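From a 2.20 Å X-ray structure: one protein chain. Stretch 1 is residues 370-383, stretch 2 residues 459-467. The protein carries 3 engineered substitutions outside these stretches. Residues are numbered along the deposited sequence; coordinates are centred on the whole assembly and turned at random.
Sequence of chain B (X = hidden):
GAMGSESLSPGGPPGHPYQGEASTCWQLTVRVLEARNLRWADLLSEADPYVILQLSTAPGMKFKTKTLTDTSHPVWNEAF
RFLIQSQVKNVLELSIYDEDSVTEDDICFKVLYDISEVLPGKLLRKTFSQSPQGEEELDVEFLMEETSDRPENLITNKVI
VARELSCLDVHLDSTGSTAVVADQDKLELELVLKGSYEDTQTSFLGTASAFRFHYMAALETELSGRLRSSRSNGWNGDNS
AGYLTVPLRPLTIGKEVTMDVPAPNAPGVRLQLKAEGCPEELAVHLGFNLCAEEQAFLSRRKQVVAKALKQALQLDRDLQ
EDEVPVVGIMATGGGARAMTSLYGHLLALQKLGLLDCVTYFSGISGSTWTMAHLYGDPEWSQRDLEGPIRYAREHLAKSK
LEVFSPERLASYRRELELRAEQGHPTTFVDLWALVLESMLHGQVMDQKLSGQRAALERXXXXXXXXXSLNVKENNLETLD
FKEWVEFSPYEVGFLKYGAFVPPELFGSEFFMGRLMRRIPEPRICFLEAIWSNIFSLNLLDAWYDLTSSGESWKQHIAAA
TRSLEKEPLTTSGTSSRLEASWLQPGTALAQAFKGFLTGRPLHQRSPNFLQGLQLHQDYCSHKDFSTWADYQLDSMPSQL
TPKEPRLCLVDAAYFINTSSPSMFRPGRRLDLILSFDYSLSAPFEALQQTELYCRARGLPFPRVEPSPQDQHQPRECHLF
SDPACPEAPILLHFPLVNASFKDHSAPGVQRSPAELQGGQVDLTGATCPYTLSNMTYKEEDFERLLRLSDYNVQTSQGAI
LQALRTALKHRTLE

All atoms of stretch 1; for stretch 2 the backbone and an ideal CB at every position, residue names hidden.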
ATOM      1  N   THR B 370     -19.266   3.561  -0.518  1.00 38.09           N
ATOM      2  CA  THR B 370     -20.182   3.940  -1.589  1.00 39.22           C
ATOM      3  C   THR B 370     -19.681   3.359  -2.906  1.00 37.95           C
ATOM      4  O   THR B 370     -20.438   2.718  -3.644  1.00 36.28           O
ATOM      5  CB  THR B 370     -20.272   5.470  -1.725  1.00 41.18           C
ATOM      6  OG1 THR B 370     -20.608   6.043  -0.459  1.00 42.39           O
ATOM      7  CG2 THR B 370     -21.330   5.878  -2.752  1.00 41.38           C
ATOM      8  N   MET B 371     -18.395   3.574  -3.169  1.00 36.09           N
ATOM      9  CA  MET B 371     -17.765   3.115  -4.394  1.00 37.72           C
ATOM     10  C   MET B 371     -17.878   1.603  -4.539  1.00 39.06           C
ATOM     11  O   MET B 371     -18.291   1.102  -5.583  1.00 38.10           O
ATOM     12  CB  MET B 371     -16.291   3.538  -4.429  1.00 37.84           C
ATOM     13  CG  MET B 371     -16.100   5.042  -4.518  1.00 37.32           C
ATOM     14  SD  MET B 371     -14.417   5.567  -4.164  1.00 37.09           S
ATOM     15  CE  MET B 371     -13.549   4.859  -5.566  1.00 39.12           C
ATOM     16  N   ALA B 372     -17.533   0.880  -3.481  1.00 40.32           N
ATOM     17  CA  ALA B 372     -17.542  -0.578  -3.521  1.00 40.17           C
ATOM     18  C   ALA B 372     -18.941  -1.128  -3.778  1.00 40.82           C
ATOM     19  O   ALA B 372     -19.125  -2.019  -4.605  1.00 40.66           O
ATOM     20  CB  ALA B 372     -16.988  -1.144  -2.227  1.00 40.77           C
ATOM     21  N   HIS B 373     -19.930  -0.600  -3.071  1.00 41.13           N
ATOM     22  CA  HIS B 373     -21.299  -1.048  -3.276  1.00 41.52           C
ATOM     23  C   HIS B 373     -21.755  -0.819  -4.722  1.00 39.84           C
ATOM     24  O   HIS B 373     -22.308  -1.718  -5.359  1.00 38.22           O
ATOM     25  CB  HIS B 373     -22.258  -0.341  -2.325  1.00 43.19           C
ATOM     26  CG  HIS B 373     -23.686  -0.750  -2.515  1.00 45.48           C
ATOM     27  ND1 HIS B 373     -24.712   0.158  -2.655  1.00 48.77           N
ATOM     28  CD2 HIS B 373     -24.252  -1.975  -2.618  1.00 46.07           C
ATOM     29  CE1 HIS B 373     -25.852  -0.491  -2.819  1.00 48.57           C
ATOM     30  NE2 HIS B 373     -25.600  -1.787  -2.799  1.00 47.49           N
ATOM     31  N   LEU B 374     -21.523   0.384  -5.232  1.00 38.12           N
ATOM     32  CA  LEU B 374     -21.979   0.735  -6.573  1.00 39.31           C
ATOM     33  C   LEU B 374     -21.295  -0.087  -7.654  1.00 38.95           C
ATOM     34  O   LEU B 374     -21.962  -0.608  -8.551  1.00 39.73           O
ATOM     35  CB  LEU B 374     -21.765   2.221  -6.850  1.00 38.99           C
ATOM     36  CG  LEU B 374     -22.672   3.168  -6.058  1.00 41.60           C
ATOM     37  CD1 LEU B 374     -22.254   4.607  -6.307  1.00 41.23           C
ATOM     38  CD2 LEU B 374     -24.144   2.966  -6.404  1.00 41.21           C
ATOM     39  N   TYR B 375     -19.973  -0.213  -7.560  1.00 37.71           N
ATOM     40  CA  TYR B 375     -19.216  -0.946  -8.570  1.00 38.63           C
ATOM     41  C   TYR B 375     -19.431  -2.474  -8.534  1.00 39.70           C
ATOM     42  O   TYR B 375     -18.935  -3.182  -9.402  1.00 40.68           O
ATOM     43  CB  TYR B 375     -17.731  -0.582  -8.510  1.00 37.16           C
ATOM     44  CG  TYR B 375     -17.422   0.730  -9.193  1.00 36.90           C
ATOM     45  CD1 TYR B 375     -16.981   0.760 -10.508  1.00 36.75           C
ATOM     46  CD2 TYR B 375     -17.594   1.943  -8.535  1.00 36.96           C
ATOM     47  CE1 TYR B 375     -16.697   1.955 -11.139  1.00 36.94           C
ATOM     48  CE2 TYR B 375     -17.315   3.147  -9.161  1.00 36.97           C
ATOM     49  CZ  TYR B 375     -16.868   3.149 -10.461  1.00 36.39           C
ATOM     50  OH  TYR B 375     -16.596   4.340 -11.082  1.00 35.72           O
ATOM     51  N   GLY B 376     -20.173  -2.971  -7.548  1.00 38.00           N
ATOM     52  CA  GLY B 376     -20.712  -4.325  -7.596  1.00 40.31           C
ATOM     53  C   GLY B 376     -21.764  -4.524  -8.686  1.00 42.73           C
ATOM     54  O   GLY B 376     -21.967  -5.644  -9.152  1.00 41.51           O
ATOM     55  N   ASP B 377     -22.438  -3.441  -9.078  1.00 43.55           N
ATOM     56  CA  ASP B 377     -23.354  -3.434 -10.221  1.00 43.98           C
ATOM     57  C   ASP B 377     -22.619  -2.867 -11.439  1.00 43.59           C
ATOM     58  O   ASP B 377     -22.291  -1.681 -11.458  1.00 43.42           O
ATOM     59  CB  ASP B 377     -24.588  -2.580  -9.894  1.00 46.45           C
ATOM     60  CG  ASP B 377     -25.533  -2.402 -11.084  1.00 47.63           C
ATOM     61  OD1 ASP B 377     -25.321  -3.011 -12.150  1.00 48.97           O
ATOM     62  OD2 ASP B 377     -26.494  -1.624 -10.955  1.00 51.22           O
ATOM     63  N   PRO B 378     -22.373  -3.703 -12.471  1.00 43.26           N
ATOM     64  CA  PRO B 378     -21.641  -3.243 -13.667  1.00 42.88           C
ATOM     65  C   PRO B 378     -22.302  -2.089 -14.444  1.00 43.02           C
ATOM     66  O   PRO B 378     -21.660  -1.479 -15.300  1.00 41.91           O
ATOM     67  CB  PRO B 378     -21.589  -4.491 -14.564  1.00 43.86           C
ATOM     68  CG  PRO B 378     -21.950  -5.640 -13.698  1.00 43.61           C
ATOM     69  CD  PRO B 378     -22.799  -5.110 -12.589  1.00 43.83           C
ATOM     70  N   GLU B 379     -23.567  -1.811 -14.150  1.00 43.41           N
ATOM     71  CA  GLU B 379     -24.327  -0.778 -14.838  1.00 45.77           C
ATOM     72  C   GLU B 379     -24.733   0.385 -13.939  1.00 45.52           C
ATOM     73  O   GLU B 379     -25.604   1.163 -14.307  1.00 46.45           O
ATOM     74  CB  GLU B 379     -25.586  -1.423 -15.441  1.00 46.89           C
ATOM     75  CG  GLU B 379     -25.652  -1.381 -16.946  1.00 48.73           C
ATOM     76  CD  GLU B 379     -24.388  -1.845 -17.610  1.00 47.74           C
ATOM     77  OE1 GLU B 379     -23.964  -2.993 -17.398  1.00 51.07           O
ATOM     78  OE2 GLU B 379     -23.820  -1.044 -18.367  1.00 50.71           O
ATOM     79  N   TRP B 380     -24.085   0.536 -12.786  1.00 45.79           N
ATOM     80  CA  TRP B 380     -24.599   1.426 -11.739  1.00 43.94           C
ATOM     81  C   TRP B 380     -24.866   2.870 -12.179  1.00 43.62           C
ATOM     82  O   TRP B 380     -25.902   3.408 -11.833  1.00 44.80           O
ATOM     83  CB  TRP B 380     -23.712   1.394 -10.483  1.00 42.43           C
ATOM     84  CG  TRP B 380     -22.369   2.066 -10.607  1.00 40.88           C
ATOM     85  CD1 TRP B 380     -21.186   1.473 -10.909  1.00 41.01           C
ATOM     86  CD2 TRP B 380     -22.079   3.451 -10.405  1.00 40.06           C
ATOM     87  NE1 TRP B 380     -20.173   2.400 -10.921  1.00 40.25           N
ATOM     88  CE2 TRP B 380     -20.695   3.625 -10.614  1.00 40.99           C
ATOM     89  CE3 TRP B 380     -22.856   4.563 -10.077  1.00 40.31           C
ATOM     90  CZ2 TRP B 380     -20.068   4.869 -10.505  1.00 41.63           C
ATOM     91  CZ3 TRP B 380     -22.237   5.798  -9.966  1.00 40.62           C
ATOM     92  CH2 TRP B 380     -20.855   5.943 -10.183  1.00 41.03           C
ATOM     93  N   SER B 381     -23.963   3.491 -12.941  1.00 45.20           N
ATOM     94  CA  SER B 381     -24.161   4.891 -13.343  1.00 46.43           C
ATOM     95  C   SER B 381     -25.219   5.032 -14.437  1.00 48.31           C
ATOM     96  O   SER B 381     -25.713   6.125 -14.679  1.00 48.35           O
ATOM     97  CB  SER B 381     -22.856   5.555 -13.790  1.00 46.07           C
ATOM     98  OG  SER B 381     -22.460   5.131 -15.085  1.00 46.66           O
ATOM     99  N   GLN B 382     -25.557   3.924 -15.092  1.00 50.82           N
ATOM    100  CA  GLN B 382     -26.614   3.898 -16.108  1.00 50.90           C
ATOM    101  C   GLN B 382     -27.969   3.529 -15.528  1.00 51.60           C
ATOM    102  O   GLN B 382     -28.950   3.442 -16.266  1.00 52.49           O
ATOM    103  CB  GLN B 382     -26.261   2.896 -17.210  1.00 49.60           C
ATOM    104  CG  GLN B 382     -24.890   3.110 -17.823  1.00 48.67           C
ATOM    105  CD  GLN B 382     -24.692   4.528 -18.322  1.00 49.47           C
ATOM    106  OE1 GLN B 382     -25.582   5.097 -18.945  1.00 50.89           O
ATOM    107  NE2 GLN B 382     -23.527   5.104 -18.050  1.00 49.47           N
ATOM    108  N   ARG B 383     -28.030   3.306 -14.219  1.00 52.26           N
ATOM    109  CA  ARG B 383     -29.281   2.944 -13.574  1.00 54.47           C
ATOM    110  C   ARG B 383     -29.610   3.931 -12.488  1.00 53.38           C
ATOM    111  O   ARG B 383     -28.727   4.604 -11.959  1.00 52.97           O
ATOM    112  CB  ARG B 383     -29.202   1.532 -13.013  1.00 58.02           C
ATOM    113  CG  ARG B 383     -28.946   0.533 -14.139  1.00 62.61           C
ATOM    114  CD  ARG B 383     -29.781  -0.737 -14.088  1.00 66.80           C
ATOM    115  NE  ARG B 383     -29.309  -1.725 -13.124  1.00 68.64           N
ATOM    116  CZ  ARG B 383     -29.986  -2.171 -12.063  1.00 73.35           C
ATOM    117  NH1 ARG B 383     -31.205  -1.720 -11.770  1.00 75.53           N
ATOM    118  NH2 ARG B 383     -29.429  -3.089 -11.279  1.00 77.60           N
ATOM    119  N   UNK B 459     -16.730   1.090 -21.008  1.00 45.70           N
ATOM    120  CA  UNK B 459     -16.495   2.467 -20.583  1.00 42.85           C
ATOM    121  C   UNK B 459     -17.740   3.104 -19.996  1.00 41.66           C
ATOM    122  O   UNK B 459     -17.896   4.319 -20.059  1.00 40.57           O
ATOM    123  CB  UNK B 459     -15.995   3.305 -21.761  1.00 42.85           C
ATOM    124  N   UNK B 460     -18.612   2.285 -19.408  1.00 39.68           N
ATOM    125  CA  UNK B 460     -19.932   2.741 -18.976  1.00 40.15           C
ATOM    126  C   UNK B 460     -19.958   3.342 -17.563  1.00 40.73           C
ATOM    127  O   UNK B 460     -21.002   3.817 -17.110  1.00 42.07           O
ATOM    128  CB  UNK B 460     -20.913   1.569 -19.041  1.00 40.15           C
ATOM    129  N   UNK B 461     -18.828   3.289 -16.866  1.00 40.02           N
ATOM    130  CA  UNK B 461     -18.670   3.951 -15.574  1.00 40.12           C
ATOM    131  C   UNK B 461     -17.278   4.564 -15.512  1.00 38.64           C
ATOM    132  O   UNK B 461     -16.409   4.191 -16.305  1.00 40.10           O
ATOM    133  CB  UNK B 461     -18.891   2.974 -14.417  1.00 40.12           C
ATOM    134  N   UNK B 462     -17.056   5.522 -14.588  1.00 38.11           N
ATOM    135  CA  UNK B 462     -15.684   6.019 -14.388  1.00 37.90           C
ATOM    136  C   UNK B 462     -14.771   4.950 -13.772  1.00 36.71           C
ATOM    137  O   UNK B 462     -15.265   4.007 -13.152  1.00 35.64           O
ATOM    138  CB  UNK B 462     -15.701   7.260 -13.493  1.00 37.90           C
ATOM    139  N   UNK B 463     -13.463   5.095 -13.947  1.00 37.29           N
ATOM    140  CA  UNK B 463     -12.498   4.202 -13.297  1.00 39.86           C
ATOM    141  C   UNK B 463     -12.406   4.556 -11.802  1.00 39.87           C
ATOM    142  O   UNK B 463     -12.068   5.693 -11.465  1.00 39.42           O
ATOM    143  CB  UNK B 463     -11.125   4.306 -13.965  1.00 39.86           C
ATOM    144  N   UNK B 464     -12.701   3.592 -10.912  1.00 37.77           N
ATOM    145  CA  UNK B 464     -12.622   3.844  -9.477  1.00 37.69           C
ATOM    146  C   UNK B 464     -11.211   3.642  -8.926  1.00 37.67           C
ATOM    147  O   UNK B 464     -10.551   2.651  -9.246  1.00 38.97           O
ATOM    148  CB  UNK B 464     -13.601   2.932  -8.735  1.00 37.69           C
ATOM    149  N   UNK B 465     -10.761   4.585  -8.106  1.00 37.69           N
ATOM    150  CA  UNK B 465      -9.424   4.555  -7.521  1.00 36.19           C
ATOM    151  C   UNK B 465      -9.523   4.667  -5.997  1.00 37.90           C
ATOM    152  O   UNK B 465     -10.007   5.670  -5.465  1.00 37.83           O
ATOM    153  CB  UNK B 465      -8.559   5.682  -8.090  1.00 36.19           C
ATOM    154  N   UNK B 466      -9.080   3.625  -5.301  1.00 36.77           N
ATOM    155  CA  UNK B 466      -9.153   3.571  -3.850  1.00 35.73           C
ATOM    156  C   UNK B 466      -7.731   3.702  -3.304  1.00 37.43           C
ATOM    157  O   UNK B 466      -6.807   3.051  -3.814  1.00 37.73           O
ATOM    158  CB  UNK B 466      -9.818   2.278  -3.373  1.00 35.73           C
ATOM    159  N   UNK B 467      -7.547   4.527  -2.269  1.00 37.95           N
ATOM    160  CA  UNK B 467      -6.190   4.798  -1.750  1.00 40.28           C
ATOM    161  C   UNK B 467      -5.954   4.316  -0.320  1.00 38.11           C
ATOM    162  O   UNK B 467      -6.865   4.302   0.518  1.00 35.91           O
ATOM    163  CB  UNK B 467      -5.913   6.301  -1.811  1.00 40.28           C
TER

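Position 459 has phi 62° and psi 29°, and its ideal CB has nothing of stretch 1 within 5.5 Å. Positive phi by itself favours glycine. The residue is Gly-459.

At position 460 the CA-to-CB bond points toward stretch 1. The ideal CB lies 4.0 Å from Glu-379 OE2 and 4.9 Å from Pro-378 O. Two acceptors nearby suit a donor: glutamine, lysine or arginine. The residue is Gln-460. Its NE2 donates to Pro-378 O at 2.9 Å. Its backbone O, independent of side chain, accepts from Gln-382 NE2 at 3.0 Å.

Position 461 also points toward stretch 1. The ideal CB is 3.8 Å from Trp-380 NE1, 4.2 Å from Ser-381 OG and 4.1 Å from Tyr-375 CE1. Donors are plentiful, so a short acceptor fits: asparagine, aspartate or perhaps serine. Pro-378 O lies in reach too, which favours a side chain that also donates. The residue is Asn-461. Its OD1 accepts from Ser-381 N at 3.0 Å and from Ser-381 OG at 2.7 Å. Its ND2 gives a weak hydrogen bond to Pro-378 O at 2.9 Å. OD1 also sits over one face of the Trp-380 ring, 3.2 Å from Trp-380 NE1, but the angle is too poor for a hydrogen bond.

Position 462 points sideways, with its ideal CB 3.9 Å from Tyr-375 OH. Phi of -68° allows proline, and a small apolar residue would also suit. The residue is Pro-462. Its CD packs 4.0 Å from Trp-380 CZ2. Its backbone O accepts a very short hydrogen bond from Tyr-375 OH, 2.5 Å.

Position 463 begins the strand and points away. The visible atoms set little preference. The residue is Leu-463.

Position 464 points toward stretch 1. The ideal CB is 3.7 Å from both Tyr-375 CZ and Met-371 CE. A compact apolar group fits: proline, valine or alanine. The residue is Pro-464. Its CG lies over one face of the Tyr-375 ring, 3.5 Å from Tyr-375 CE1, a CH-pi contact. Its CB touches Met-371 CE at 3.9 Å.

Position 465 points away again, as strand alternation predicts, so stretch 1 barely constrains it. The residue is Leu-465, whose backbone O is 3.6 Å from Met-371 CE.

Position 466 turns back toward stretch 1. The ideal CB is 5.0 Å from Met-371 CE, leaving room for a large apolar or aromatic side chain. The residue is Tyr-466. Met-371 CE sits over one face of its ring, and Met-371 CB is 3.6 Å from Tyr-466 CE1.

Position 467 is out of reach of stretch 1. The residue is Leu-467.

Stretch 2 (459-467) GQNPLPLYL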
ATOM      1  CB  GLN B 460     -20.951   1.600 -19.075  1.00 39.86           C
ATOM      2  CG  GLN B 460     -20.851   0.516 -18.002  1.00 40.13           C
ATOM      3  CD  GLN B 460     -19.858  -0.588 -18.327  1.00 38.77           C
ATOM      4  OE1 GLN B 460     -18.910  -0.391 -19.087  1.00 39.00           O
ATOM      5  NE2 GLN B 460     -20.066  -1.753 -17.735  1.00 38.29           N
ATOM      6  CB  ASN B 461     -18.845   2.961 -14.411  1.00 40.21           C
ATOM      7  CG  ASN B 461     -20.248   2.380 -14.324  1.00 40.73           C
ATOM      8  OD1 ASN B 461     -21.194   3.059 -13.926  1.00 40.75           O
ATOM      9  ND2 ASN B 461     -20.381   1.099 -14.653  1.00 42.80           N
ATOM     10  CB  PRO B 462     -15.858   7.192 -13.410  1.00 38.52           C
ATOM     11  CG  PRO B 462     -17.327   7.455 -13.332  1.00 38.67           C
ATOM     12  CD  PRO B 462     -18.012   6.170 -13.677  1.00 37.88           C
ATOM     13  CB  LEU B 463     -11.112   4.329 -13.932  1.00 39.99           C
ATOM     14  CG  LEU B 463     -10.019   3.459 -13.292  1.00 44.01           C
ATOM     15  CD1 LEU B 463     -10.187   2.004 -13.683  1.00 46.18           C
ATOM     16  CD2 LEU B 463      -8.636   3.930 -13.685  1.00 45.69           C
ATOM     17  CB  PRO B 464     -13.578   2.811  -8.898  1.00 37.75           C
ATOM     18  CG  PRO B 464     -13.480   1.662  -9.831  1.00 37.10           C
ATOM     19  CD  PRO B 464     -13.153   2.221 -11.192  1.00 38.22           C
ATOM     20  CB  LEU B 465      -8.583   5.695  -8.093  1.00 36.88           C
ATOM     21  CG  LEU B 465      -8.324   5.585  -9.608  1.00 36.79           C
ATOM     22  CD1 LEU B 465      -7.990   6.934 -10.227  1.00 36.69           C
ATOM     23  CD2 LEU B 465      -7.222   4.576  -9.900  1.00 36.01           C
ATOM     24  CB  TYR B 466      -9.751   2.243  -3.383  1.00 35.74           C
ATOM     25  CG  TYR B 466     -11.030   1.773  -4.074  1.00 35.44           C
ATOM     26  CD1 TYR B 466     -12.264   1.859  -3.433  1.00 35.21           C
ATOM     27  CD2 TYR B 466     -10.995   1.188  -5.339  1.00 36.13           C
ATOM     28  CE1 TYR B 466     -13.432   1.404  -4.033  1.00 36.78           C
ATOM     29  CE2 TYR B 466     -12.162   0.733  -5.954  1.00 36.84           C
ATOM     30  CZ  TYR B 466     -13.377   0.840  -5.296  1.00 36.50           C
ATOM     31  OH  TYR B 466     -14.544   0.384  -5.882  1.00 35.55           O
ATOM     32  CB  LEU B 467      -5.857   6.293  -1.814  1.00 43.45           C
ATOM     33  CG  LEU B 467      -4.930   6.908  -2.872  1.00 46.20           C
ATOM     34  CD1 LEU B 467      -4.507   5.976  -3.992  1.00 49.22           C
ATOM     35  CD2 LEU B 467      -5.578   8.159  -3.439  1.00 47.86           C
TER
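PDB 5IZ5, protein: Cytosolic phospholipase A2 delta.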